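Local coordinates for membrane lipoprotein family protein (Aeropyrum pernix, PDB 4PEV), which binds adenosine and probably serves as the solute-binding lipoprotein of an ABC transporter of the BMP family, at residues Y155-Q160 with K299-A304; Q210-A215 with W378-E383; V102-S107 with P131-Q136; V248-G253 with F277-D282. One frame throughout, in Å; residues are numbered along the deposited sequence.

Contact 1 of 4, residues Y155-Q160 with K299-A304. With ADN (adenosine), chain F.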
# COMPACT_ATOMS: atom_id res chain seq x y z
N TYR C 155 -12.96 -0.26 7.20
CA TYR C 155 -11.87 -1.22 7.04
C TYR C 155 -10.53 -0.49 7.09
O TYR C 155 -10.17 0.26 6.18
CB TYR C 155 -12.02 -2.00 5.74
CG TYR C 155 -13.21 -2.96 5.73
CD1 TYR C 155 -14.50 -2.50 5.49
CD2 TYR C 155 -13.04 -4.32 5.94
CE1 TYR C 155 -15.59 -3.37 5.47
CE2 TYR C 155 -14.11 -5.20 5.93
CZ TYR C 155 -15.39 -4.72 5.69
OH TYR C 155 -16.48 -5.60 5.68
N LEU C 156 -9.82 -0.66 8.21
CA LEU C 156 -8.53 -0.04 8.44
C LEU C 156 -7.47 -1.09 8.35
O LEU C 156 -7.72 -2.24 8.72
CB LEU C 156 -8.45 0.51 9.86
CG LEU C 156 -9.06 1.87 10.09
CD1 LEU C 156 -9.20 2.09 11.59
CD2 LEU C 156 -8.19 2.95 9.44
N PHE C 157 -6.28 -0.71 7.90
CA PHE C 157 -5.14 -1.62 7.91
C PHE C 157 -4.11 -1.13 8.91
O PHE C 157 -4.09 0.04 9.29
CB PHE C 157 -4.52 -1.74 6.52
CG PHE C 157 -5.43 -2.37 5.51
CD1 PHE C 157 -6.36 -1.60 4.82
CD2 PHE C 157 -5.34 -3.71 5.22
CE1 PHE C 157 -7.20 -2.17 3.88
CE2 PHE C 157 -6.17 -4.30 4.28
CZ PHE C 157 -7.10 -3.53 3.61
N ARG C 158 -3.27 -2.05 9.36
CA ARG C 158 -2.17 -1.71 10.26
C ARG C 158 -0.89 -1.72 9.42
O ARG C 158 -0.12 -2.69 9.45
CB ARG C 158 -2.13 -2.71 11.42
CG ARG C 158 -3.38 -2.72 12.30
CD ARG C 158 -3.20 -3.59 13.54
NE ARG C 158 -3.02 -5.00 13.19
CZ ARG C 158 -4.01 -5.85 12.91
NH1 ARG C 158 -5.28 -5.46 12.95
NH2 ARG C 158 -3.72 -7.11 12.58
N GLU C 159 -0.68 -0.64 8.67
CA GLU C 159 0.38 -0.54 7.68
C GLU C 159 1.77 -0.60 8.27
O GLU C 159 2.72 -0.98 7.60
CB GLU C 159 0.27 0.77 6.89
CG GLU C 159 -0.84 0.81 5.86
CD GLU C 159 -2.19 1.20 6.42
OE1 GLU C 159 -2.31 1.48 7.63
OE2 GLU C 159 -3.16 1.24 5.63
N GLN C 160 1.91 -0.21 9.53
CA GLN C 160 3.18 -0.34 10.23
C GLN C 160 3.70 -1.78 10.10
O GLN C 160 4.91 -2.02 9.91
CB GLN C 160 3.04 0.02 11.72
CG GLN C 160 2.38 1.37 12.00
CD GLN C 160 0.94 1.26 12.51
OE1 GLN C 160 0.12 0.50 11.98
NE2 GLN C 160 0.64 2.02 13.55
N LYS C 299 -1.46 -5.17 0.20
CA LYS C 299 -2.57 -4.67 0.99
C LYS C 299 -3.82 -5.20 0.33
O LYS C 299 -4.10 -4.86 -0.83
CB LYS C 299 -2.56 -3.15 1.01
CG LYS C 299 -3.64 -2.54 1.88
CD LYS C 299 -3.16 -1.32 2.68
CE LYS C 299 -3.56 -0.01 2.04
NZ LYS C 299 -3.22 1.15 2.91
N ARG C 300 -4.56 -6.05 1.03
CA ARG C 300 -5.69 -6.76 0.44
C ARG C 300 -6.98 -5.94 0.45
O ARG C 300 -7.98 -6.34 1.04
CB ARG C 300 -5.88 -8.10 1.12
CG ARG C 300 -4.64 -9.00 1.09
CD ARG C 300 -4.06 -9.13 -0.32
NE ARG C 300 -5.05 -9.63 -1.26
CZ ARG C 300 -5.30 -10.91 -1.48
NH1 ARG C 300 -4.62 -11.85 -0.85
NH2 ARG C 300 -6.23 -11.28 -2.35
N VAL C 301 -6.93 -4.81 -0.26
CA VAL C 301 -8.09 -3.95 -0.44
C VAL C 301 -9.23 -4.69 -1.16
O VAL C 301 -10.42 -4.42 -0.93
CB VAL C 301 -7.71 -2.70 -1.26
CG1 VAL C 301 -8.93 -1.84 -1.57
CG2 VAL C 301 -6.68 -1.88 -0.50
N ASP C 302 -8.86 -5.62 -2.04
CA ASP C 302 -9.81 -6.43 -2.78
C ASP C 302 -10.65 -7.29 -1.85
O ASP C 302 -11.84 -7.46 -2.09
CB ASP C 302 -9.10 -7.29 -3.82
CG ASP C 302 -8.01 -8.17 -3.22
OD1 ASP C 302 -7.21 -7.71 -2.36
OD2 ASP C 302 -7.95 -9.35 -3.64
N VAL C 303 -10.03 -7.79 -0.79
CA VAL C 303 -10.75 -8.61 0.17
C VAL C 303 -11.67 -7.74 1.00
O VAL C 303 -12.79 -8.12 1.27
CB VAL C 303 -9.78 -9.44 1.06
CG1 VAL C 303 -10.53 -10.17 2.15
CG2 VAL C 303 -9.01 -10.42 0.20
N ALA C 304 -11.21 -6.56 1.40
CA ALA C 304 -12.10 -5.61 2.09
C ALA C 304 -13.37 -5.41 1.28
O ALA C 304 -14.46 -5.75 1.74
CB ALA C 304 -11.41 -4.26 2.31
O5' ADN F . 0.08 3.38 -2.84
C5' ADN F . 0.44 3.47 -1.45
C4' ADN F . -0.71 3.82 -0.49
O4' ADN F . -1.22 5.14 -0.73
C3' ADN F . -1.95 2.93 -0.54
O3' ADN F . -1.77 1.71 0.18
C2' ADN F . -3.02 3.85 0.05
O2' ADN F . -3.02 3.86 1.49
C1' ADN F . -2.61 5.20 -0.46
N9 ADN F . -3.31 5.53 -1.72
C8 ADN F . -3.00 5.11 -2.96
N7 ADN F . -3.86 5.62 -3.89
C5 ADN F . -4.73 6.40 -3.21
C6 ADN F . -5.90 7.24 -3.53
N6 ADN F . -6.31 7.35 -4.81
N1 ADN F . -6.54 7.87 -2.52
C2 ADN F . -6.15 7.76 -1.23
N3 ADN F . -5.10 7.02 -0.86
C4 ADN F . -4.37 6.33 -1.78
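F157 lays its ring against the side chain of K299 at a junction between the two lobes of a periplasmic-binding-protein fold: strand 152-157 belongs to one sheet, whereas K299 ends strand 293-299 of the other and leads into helix 301-313. The tight part is this aromatic-aliphatic pair. With its CG anti to the backbone N (chi1 -177°), K299 sets that carbon over the middle of the ring, a CH-pi contact 3.8 Å from the F157 centroid and 5° off the ring normal. Bends at chi2 and chi3 keep CD over the same ring and lead the chain on to E159. There K299 NZ forms a salt bridge of 2.7 Å with E159 OE2, meeting the anti lone pair of that oxygen. D142, which also binds adenosine, pairs strongly with this ammonium, while E159 OE1 is held by R200. This concentration of carboxylates would be expected to stabilise the lysine charge. The same NZ reaches O2' of adenosine at 3.1 Å and, more weakly, O3', while F157 underlies CG and CD. An alanine in place of F157 would probably leave CG and CD of K299 without the ring they rest on and the middle of the chain freer to turn. The approach of F157 CE1 to V301 CG2 is loose, at 4.4 Å; Y155 makes a separate apolar contact, CD2 to A304 CB at 4.0 Å. On the partly exposed side R300 instead turns its guanidinium away and grips D302 side-on, NE to OD1 and NH2 to OD2, the latter at 2.9 Å.

Contact 2 of 4, residues Q210-A215 with W378-E383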
# COMPACT_ATOMS: atom_id res chain seq x y z
N GLN C 210 15.63 0.77 11.08
CA GLN C 210 16.39 0.92 12.31
C GLN C 210 16.53 -0.41 13.01
O GLN C 210 17.56 -0.67 13.64
CB GLN C 210 15.72 1.91 13.25
CG GLN C 210 15.68 3.34 12.76
CD GLN C 210 17.06 3.94 12.64
OE1 GLN C 210 17.87 3.47 11.85
NE2 GLN C 210 17.33 4.97 13.43
N TYR C 211 15.50 -1.24 12.91
CA TYR C 211 15.52 -2.58 13.49
C TYR C 211 16.69 -3.33 12.88
O TYR C 211 17.55 -3.84 13.58
CB TYR C 211 14.20 -3.28 13.21
CG TYR C 211 13.96 -4.60 13.92
CD1 TYR C 211 14.39 -5.80 13.36
CD2 TYR C 211 13.24 -4.66 15.11
CE1 TYR C 211 14.15 -7.01 13.98
CE2 TYR C 211 12.99 -5.87 15.74
CZ TYR C 211 13.45 -7.04 15.17
OH TYR C 211 13.21 -8.26 15.78
N TYR C 212 16.72 -3.36 11.55
CA TYR C 212 17.81 -3.99 10.81
C TYR C 212 19.15 -3.44 11.25
O TYR C 212 20.01 -4.19 11.66
CB TYR C 212 17.62 -3.77 9.32
CG TYR C 212 18.67 -4.46 8.50
CD1 TYR C 212 18.55 -5.80 8.18
CD2 TYR C 212 19.79 -3.78 8.07
CE1 TYR C 212 19.52 -6.44 7.44
CE2 TYR C 212 20.77 -4.41 7.32
CZ TYR C 212 20.63 -5.74 7.01
OH TYR C 212 21.60 -6.35 6.25
N ASN C 213 19.31 -2.12 11.18
CA ASN C 213 20.53 -1.44 11.65
C ASN C 213 21.01 -1.84 13.03
O ASN C 213 22.19 -2.15 13.20
CB ASN C 213 20.32 0.06 11.63
CG ASN C 213 20.39 0.63 10.24
OD1 ASN C 213 20.95 0.03 9.34
ND2 ASN C 213 19.82 1.80 10.07
N GLN C 214 20.10 -1.82 14.01
CA GLN C 214 20.43 -2.21 15.39
C GLN C 214 20.76 -3.69 15.52
O GLN C 214 21.74 -4.04 16.15
CB GLN C 214 19.33 -1.84 16.36
CG GLN C 214 19.33 -0.35 16.67
CD GLN C 214 18.25 0.06 17.64
OE1 GLN C 214 17.62 -0.79 18.29
NE2 GLN C 214 18.02 1.37 17.75
N ALA C 215 19.97 -4.55 14.90
CA ALA C 215 20.24 -6.00 14.95
C ALA C 215 21.47 -6.41 14.14
O ALA C 215 21.77 -7.59 14.07
CB ALA C 215 19.03 -6.80 14.47
N TRP C 378 16.04 -12.29 5.74
CA TRP C 378 14.89 -13.19 5.91
C TRP C 378 14.68 -13.67 7.34
O TRP C 378 13.54 -13.88 7.77
CB TRP C 378 15.04 -14.42 5.02
CG TRP C 378 14.88 -14.10 3.56
CD1 TRP C 378 15.79 -14.33 2.56
CD2 TRP C 378 13.76 -13.47 2.96
NE1 TRP C 378 15.28 -13.89 1.36
CE2 TRP C 378 14.04 -13.35 1.57
CE3 TRP C 378 12.53 -12.98 3.44
CZ2 TRP C 378 13.13 -12.77 0.67
CZ3 TRP C 378 11.63 -12.40 2.55
CH2 TRP C 378 11.94 -12.30 1.18
N ARG C 379 15.79 -13.87 8.04
CA ARG C 379 15.81 -14.29 9.43
C ARG C 379 15.17 -13.18 10.25
O ARG C 379 14.25 -13.42 11.03
CB ARG C 379 17.27 -14.55 9.85
CG ARG C 379 17.53 -15.43 11.06
CD ARG C 379 18.96 -15.23 11.60
NE ARG C 379 19.06 -14.04 12.48
CZ ARG C 379 19.92 -13.02 12.35
NH1 ARG C 379 20.84 -12.99 11.39
NH2 ARG C 379 19.88 -12.01 13.23
N LEU C 380 15.62 -11.95 10.03
CA LEU C 380 15.05 -10.76 10.68
C LEU C 380 13.59 -10.46 10.29
O LEU C 380 12.81 -10.05 11.15
CB LEU C 380 15.90 -9.53 10.40
CG LEU C 380 17.27 -9.56 11.06
CD1 LEU C 380 18.18 -8.49 10.48
CD2 LEU C 380 17.15 -9.43 12.58
N VAL C 381 13.24 -10.64 9.01
CA VAL C 381 11.83 -10.56 8.57
C VAL C 381 10.99 -11.48 9.42
O VAL C 381 10.05 -11.05 10.06
CB VAL C 381 11.64 -10.98 7.09
CG1 VAL C 381 10.18 -11.27 6.77
CG2 VAL C 381 12.19 -9.91 6.14
N GLU C 382 11.36 -12.76 9.43
CA GLU C 382 10.65 -13.80 10.17
C GLU C 382 10.59 -13.52 11.69
O GLU C 382 9.58 -13.77 12.33
CB GLU C 382 11.29 -15.17 9.88
CG GLU C 382 10.54 -16.35 10.48
CD GLU C 382 9.04 -16.34 10.19
OE1 GLU C 382 8.66 -16.44 9.00
OE2 GLU C 382 8.24 -16.21 11.16
N GLU C 383 11.66 -12.98 12.25
CA GLU C 383 11.71 -12.69 13.67
C GLU C 383 10.83 -11.51 14.03
O GLU C 383 10.46 -11.37 15.18
CB GLU C 383 13.16 -12.45 14.11
CG GLU C 383 13.40 -11.65 15.40
CD GLU C 383 14.88 -11.35 15.62
OE1 GLU C 383 15.68 -12.32 15.61
OE2 GLU C 383 15.26 -10.15 15.78
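Y211 and E383 both carry CG anti to the backbone N (chi1 -171° in the tyrosine); this sets each CG, and E383, extended beyond it, carries its carboxylate to the phenol. Y211 OH donates to E383 OE2 over 2.8 Å, using the anti lone pair of that oxygen, and the ring and carboxylate planes stand 67° apart. K387 adds a weak bond to the same hydroxyl, so a positive charge lies close to this pair.

Beside the polar link, L380 supplies the apolar part by dividing its two methyls. CD1 sits 3.6 Å from Y212 CD1, the two side chains crossing at about a right angle. CD2, the other branch, lies 3.7 Å from A215 CB and 4.1 Å from Y211 CE1. Y212 keeps its own hydroxyl occupied outside the pair, with N175.

The result is helix-helix packing well away from the adenosine site: the two short axes approach to 11.1 Å with their directions 121° apart. Helix 159-181 forms the third wall. Its I168 touches both Y211 and L380, A171 meets Y212 and I169 meets V381, and helix 196-214 is thereby joined to helix 375-389.

Contact 3 of 4, residues V102-S107 with P131-Q136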
# COMPACT_ATOMS: atom_id res chain seq x y z
N VAL C 102 -21.47 14.76 -4.24
CA VAL C 102 -21.56 13.52 -5.01
C VAL C 102 -21.95 12.33 -4.12
O VAL C 102 -22.74 11.44 -4.52
CB VAL C 102 -20.19 13.31 -5.72
CG1 VAL C 102 -19.85 11.84 -5.93
CG2 VAL C 102 -20.19 14.05 -7.04
N LEU C 103 -21.38 12.31 -2.92
CA LEU C 103 -21.69 11.26 -1.95
C LEU C 103 -23.13 11.41 -1.45
O LEU C 103 -23.83 10.43 -1.25
CB LEU C 103 -20.70 11.32 -0.80
CG LEU C 103 -20.88 10.30 0.32
CD1 LEU C 103 -21.02 8.89 -0.23
CD2 LEU C 103 -19.71 10.40 1.27
N ASP C 104 -23.55 12.66 -1.28
CA ASP C 104 -24.90 12.99 -0.82
C ASP C 104 -25.96 12.60 -1.85
O ASP C 104 -26.98 12.02 -1.51
CB ASP C 104 -24.97 14.49 -0.47
CG ASP C 104 -26.22 14.87 0.31
OD1 ASP C 104 -27.23 15.21 -0.33
OD2 ASP C 104 -26.19 14.82 1.57
N ALA C 105 -25.69 12.89 -3.12
CA ALA C 105 -26.61 12.59 -4.22
C ALA C 105 -26.76 11.11 -4.49
O ALA C 105 -27.84 10.66 -4.86
CB ALA C 105 -26.16 13.30 -5.49
N ALA C 106 -25.69 10.34 -4.33
CA ALA C 106 -25.76 8.90 -4.51
C ALA C 106 -26.55 8.22 -3.39
O ALA C 106 -27.23 7.21 -3.61
CB ALA C 106 -24.36 8.32 -4.60
N SER C 107 -26.45 8.76 -2.18
CA SER C 107 -27.20 8.26 -1.04
C SER C 107 -28.68 8.61 -1.23
O SER C 107 -29.57 7.76 -1.09
CB SER C 107 -26.67 8.88 0.25
OG SER C 107 -25.26 8.76 0.34
N PRO C 131 -24.85 10.26 8.80
CA PRO C 131 -26.01 10.41 9.70
C PRO C 131 -27.30 10.93 9.02
O PRO C 131 -28.37 10.54 9.45
CB PRO C 131 -25.50 11.37 10.78
CG PRO C 131 -24.40 12.12 10.14
CD PRO C 131 -23.74 11.13 9.22
N ARG C 132 -27.19 11.76 7.98
CA ARG C 132 -28.36 12.14 7.15
C ARG C 132 -29.09 10.99 6.43
O ARG C 132 -30.24 11.15 6.07
CB ARG C 132 -27.97 13.14 6.07
CG ARG C 132 -27.39 14.44 6.55
CD ARG C 132 -27.29 15.40 5.39
NE ARG C 132 -26.00 16.06 5.35
CZ ARG C 132 -25.46 16.65 4.28
NH1 ARG C 132 -26.11 16.67 3.12
NH2 ARG C 132 -24.26 17.22 4.36
N TYR C 133 -28.43 9.86 6.14
CA TYR C 133 -29.10 8.74 5.44
C TYR C 133 -28.89 7.44 6.21
O TYR C 133 -28.17 6.57 5.75
CB TYR C 133 -28.56 8.58 4.02
CG TYR C 133 -28.65 9.83 3.19
CD1 TYR C 133 -29.79 10.13 2.48
CD2 TYR C 133 -27.59 10.71 3.12
CE1 TYR C 133 -29.89 11.27 1.73
CE2 TYR C 133 -27.67 11.86 2.37
CZ TYR C 133 -28.82 12.13 1.67
OH TYR C 133 -28.93 13.26 0.92
N PRO C 134 -29.53 7.31 7.37
CA PRO C 134 -29.13 6.22 8.28
C PRO C 134 -29.44 4.81 7.75
O PRO C 134 -28.90 3.83 8.28
CB PRO C 134 -29.92 6.51 9.57
CG PRO C 134 -30.59 7.83 9.38
CD PRO C 134 -30.66 8.09 7.91
N GLU C 135 -30.30 4.72 6.73
CA GLU C 135 -30.66 3.45 6.12
C GLU C 135 -29.82 3.12 4.87
O GLU C 135 -29.95 2.05 4.29
CB GLU C 135 -32.16 3.45 5.82
CG GLU C 135 -33.03 3.41 7.08
CD GLU C 135 -34.53 3.40 6.78
OE1 GLU C 135 -34.94 3.17 5.62
OE2 GLU C 135 -35.32 3.64 7.73
N GLN C 136 -28.95 4.05 4.48
CA GLN C 136 -27.96 3.81 3.43
C GLN C 136 -26.75 3.18 4.08
O GLN C 136 -26.19 3.79 5.00
CB GLN C 136 -27.54 5.13 2.76
CG GLN C 136 -26.48 5.01 1.69
CD GLN C 136 -26.89 4.06 0.60
OE1 GLN C 136 -27.92 4.27 -0.03
NE2 GLN C 136 -26.12 3.00 0.39
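D104 and Y133 meet through a weak hydrogen bond, Y133 OH to D104 OD1 at 2.9 Å, with the carboxylate lying at the edge of the phenol ring and the two planes 67° apart. D104 CG, anti to the backbone N (chi1 -167°), starts the reach toward Y133 and R132. The other oxygen, D104 OD2, forms a salt bridge with R132 NH1, although the modelled separation is too short to be trusted. One turn along the helix, S107 CB rests on a face of the same ring, 3.7 Å from the Y133 centroid and 17° off its normal. An alanine in place of Y133 would probably leave S107 without its aromatic cover and D104 OD1 without its hydroxyl partner.

A second shell sets these groups. S107 OG bonds back to L103 O at 2.7 Å, while S107 N reaches that carbonyl from the opposite face; Y138 also engages the serine hydroxyl. E100 takes the other terminal nitrogen of R132. A type I turn from Y133 to Q136 brings Q136 CG to 4.1 Å from S107 CB, and Q136 NE2 donates to the backbone O of Y112.

The contact thus ties helix 99-108 to the link between helix 123-132 and strand 137-141. Beneath it L103 packs on I115 and L117 of strand 114-118, and A106 on L56 of strand 54-59.

Contact 4 of 4, residues V248-G253 with F277-D282. With ADN (adenosine), chain F.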
# COMPACT_ATOMS: atom_id res chain seq x y z
N VAL C 248 20.14 7.41 -2.83
CA VAL C 248 19.09 6.42 -2.59
C VAL C 248 19.18 5.37 -3.68
O VAL C 248 19.24 5.70 -4.85
CB VAL C 248 17.68 7.01 -2.60
CG1 VAL C 248 16.65 5.92 -2.33
CG2 VAL C 248 17.54 8.10 -1.54
N ARG C 249 19.19 4.11 -3.27
CA ARG C 249 19.32 2.99 -4.20
C ARG C 249 18.20 1.95 -4.09
O ARG C 249 18.03 1.12 -4.98
CB ARG C 249 20.68 2.32 -3.99
CG ARG C 249 21.86 3.15 -4.46
CD ARG C 249 21.97 3.17 -5.97
NE ARG C 249 23.24 3.75 -6.42
CZ ARG C 249 24.34 3.04 -6.65
NH1 ARG C 249 24.34 1.74 -6.48
NH2 ARG C 249 25.44 3.66 -7.04
N VAL C 250 17.43 2.00 -3.01
CA VAL C 250 16.30 1.12 -2.84
C VAL C 250 15.08 1.99 -2.59
O VAL C 250 15.08 2.83 -1.69
CB VAL C 250 16.52 0.20 -1.65
CG1 VAL C 250 15.38 -0.80 -1.55
CG2 VAL C 250 17.87 -0.50 -1.79
N PHE C 251 14.03 1.74 -3.38
CA PHE C 251 12.92 2.67 -3.53
C PHE C 251 11.57 2.05 -3.26
O PHE C 251 11.02 1.38 -4.13
CB PHE C 251 12.90 3.16 -4.96
CG PHE C 251 13.88 4.23 -5.25
CD1 PHE C 251 15.15 3.90 -5.68
CD2 PHE C 251 13.53 5.55 -5.11
CE1 PHE C 251 16.06 4.88 -5.97
CE2 PHE C 251 14.44 6.54 -5.37
CZ PHE C 251 15.72 6.21 -5.81
N TYR C 252 11.01 2.32 -2.08
CA TYR C 252 9.67 1.82 -1.71
C TYR C 252 8.57 2.70 -2.26
O TYR C 252 8.53 3.90 -1.98
CB TYR C 252 9.56 1.76 -0.18
CG TYR C 252 8.35 1.08 0.37
CD1 TYR C 252 7.66 0.10 -0.35
CD2 TYR C 252 7.93 1.36 1.66
CE1 TYR C 252 6.56 -0.53 0.21
CE2 TYR C 252 6.83 0.73 2.24
CZ TYR C 252 6.15 -0.21 1.51
OH TYR C 252 5.06 -0.82 2.08
N GLY C 253 7.65 2.12 -3.01
CA GLY C 253 6.58 2.89 -3.64
C GLY C 253 5.34 3.01 -2.79
O GLY C 253 4.59 2.07 -2.67
N PHE C 277 16.99 -0.80 -6.90
CA PHE C 277 15.80 -1.66 -6.91
C PHE C 277 14.57 -0.93 -6.40
O PHE C 277 14.68 -0.02 -5.58
CB PHE C 277 16.05 -2.89 -6.04
CG PHE C 277 17.14 -3.78 -6.55
CD1 PHE C 277 16.88 -4.72 -7.54
CD2 PHE C 277 18.43 -3.68 -6.05
CE1 PHE C 277 17.89 -5.53 -8.02
CE2 PHE C 277 19.45 -4.49 -6.53
CZ PHE C 277 19.17 -5.42 -7.51
N SER C 278 13.40 -1.34 -6.88
CA SER C 278 12.15 -0.76 -6.46
C SER C 278 11.38 -1.79 -5.64
O SER C 278 11.61 -2.99 -5.76
CB SER C 278 11.31 -0.33 -7.68
OG SER C 278 11.93 0.71 -8.42
N ILE C 279 10.46 -1.30 -4.81
CA ILE C 279 9.58 -2.14 -4.02
C ILE C 279 8.11 -1.73 -4.20
O ILE C 279 7.73 -0.58 -3.93
CB ILE C 279 9.97 -2.07 -2.53
CG1 ILE C 279 11.46 -2.41 -2.38
CG2 ILE C 279 9.05 -2.98 -1.70
CD1 ILE C 279 11.99 -2.49 -0.95
N GLY C 280 7.28 -2.68 -4.66
CA GLY C 280 5.88 -2.42 -4.98
C GLY C 280 5.00 -2.34 -3.76
O GLY C 280 5.38 -2.79 -2.68
N GLN C 281 3.82 -1.76 -3.92
CA GLN C 281 2.86 -1.68 -2.82
C GLN C 281 1.44 -1.88 -3.32
O GLN C 281 1.09 -1.44 -4.42
CB GLN C 281 3.00 -0.36 -2.06
CG GLN C 281 2.10 -0.19 -0.83
CD GLN C 281 2.19 -1.33 0.17
OE1 GLN C 281 3.29 -1.80 0.54
NE2 GLN C 281 1.03 -1.79 0.64
N ASP C 282 0.64 -2.55 -2.48
CA ASP C 282 -0.81 -2.75 -2.62
C ASP C 282 -1.03 -4.04 -3.38
O ASP C 282 -1.42 -5.04 -2.77
CB ASP C 282 -1.55 -1.54 -3.22
CG ASP C 282 -1.46 -0.30 -2.33
OD1 ASP C 282 -1.59 -0.49 -1.09
OD2 ASP C 282 -1.24 0.84 -2.84
O5' ADN F . 0.08 3.38 -2.84
C5' ADN F . 0.44 3.47 -1.45
C4' ADN F . -0.71 3.82 -0.49
O4' ADN F . -1.22 5.14 -0.73
C3' ADN F . -1.95 2.93 -0.54
O3' ADN F . -1.77 1.71 0.18
C2' ADN F . -3.02 3.85 0.05
O2' ADN F . -3.02 3.86 1.49
C1' ADN F . -2.61 5.20 -0.46
N9 ADN F . -3.31 5.53 -1.72
C8 ADN F . -3.00 5.11 -2.96
N7 ADN F . -3.86 5.62 -3.89
C5 ADN F . -4.73 6.40 -3.21
C6 ADN F . -5.90 7.24 -3.53
N6 ADN F . -6.31 7.35 -4.81
N1 ADN F . -6.54 7.87 -2.52
C2 ADN F . -6.15 7.76 -1.23
N3 ADN F . -5.10 7.02 -0.86
C4 ADN F . -4.37 6.33 -1.78
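F251 meets F277 O at the edge of its ring, in plane, and carries V248 CG1 from its own strand over one face. Y252 has CG anti to the backbone N (chi1 -171°), on the side of its carbonyl carbon. Its ring has G280 O in plane at its edge, 3.9 Å from CE1, while I279 CG2 approaches Y252 CD1 obliquely to 3.6 Å; the ring of Y205 also meets this tyrosine. I279 sends its other branch back along the strand, CD1 lying 3.8 Å from V250 CG1. V250, Y252, F277 and I279 therefore share one face of the sheet, with F251 and S278 on the other.

Backbone bonds fix this pairing. The strands run parallel, their short axes 13° apart, and F277 N to R249 O, F251 N to F277 O, I279 N to F251 O and G253 N to I279 O alternate in the usual parallel pattern. The third, 2.8 Å long, has its donor 37° above the carbonyl plane of F251.

D282, at the end of strand 277-282, binds the ligand. Adenosine O3' donates to D282 OD1 and O5' to D282 OD2, the latter over 2.9 Å, so one carboxylate spans two ribose hydroxyls.

Helix 258-271 links the two strands in a beta-alpha-beta unit and covers F251 and S278 with M262, F263 and V266; helix 233-245 packs on F251 as well. Helix 159-181 lies against V250 and Y252. Strand 186-191 pairs with 248-254 on one flank, and strand 293-299 with 277-282 on the other.

Overall arrangement
Contacts 1 and 4 converge on adenosine. Their centres are about 19 Å apart, yet they touch where K299 N lies 3.0 Å from D282 O, a probable hydrogen bond between adjoining strands, and both contribute hydrogen bonds to the ribose, K299 from contact 1 and D282 from contact 4. Contact 1 stands between the lobes, whereas contact 4 belongs to the sheet of one lobe and contact 3 to the outer part of the other. Contact 2 lies about 18 Å from contact 4, centre to centre, and about 23 Å from contact 1. Contacts 2 and 3, about 47 Å apart between centres, fall on opposite sides of the chain's centre and serve packing away from the pocket.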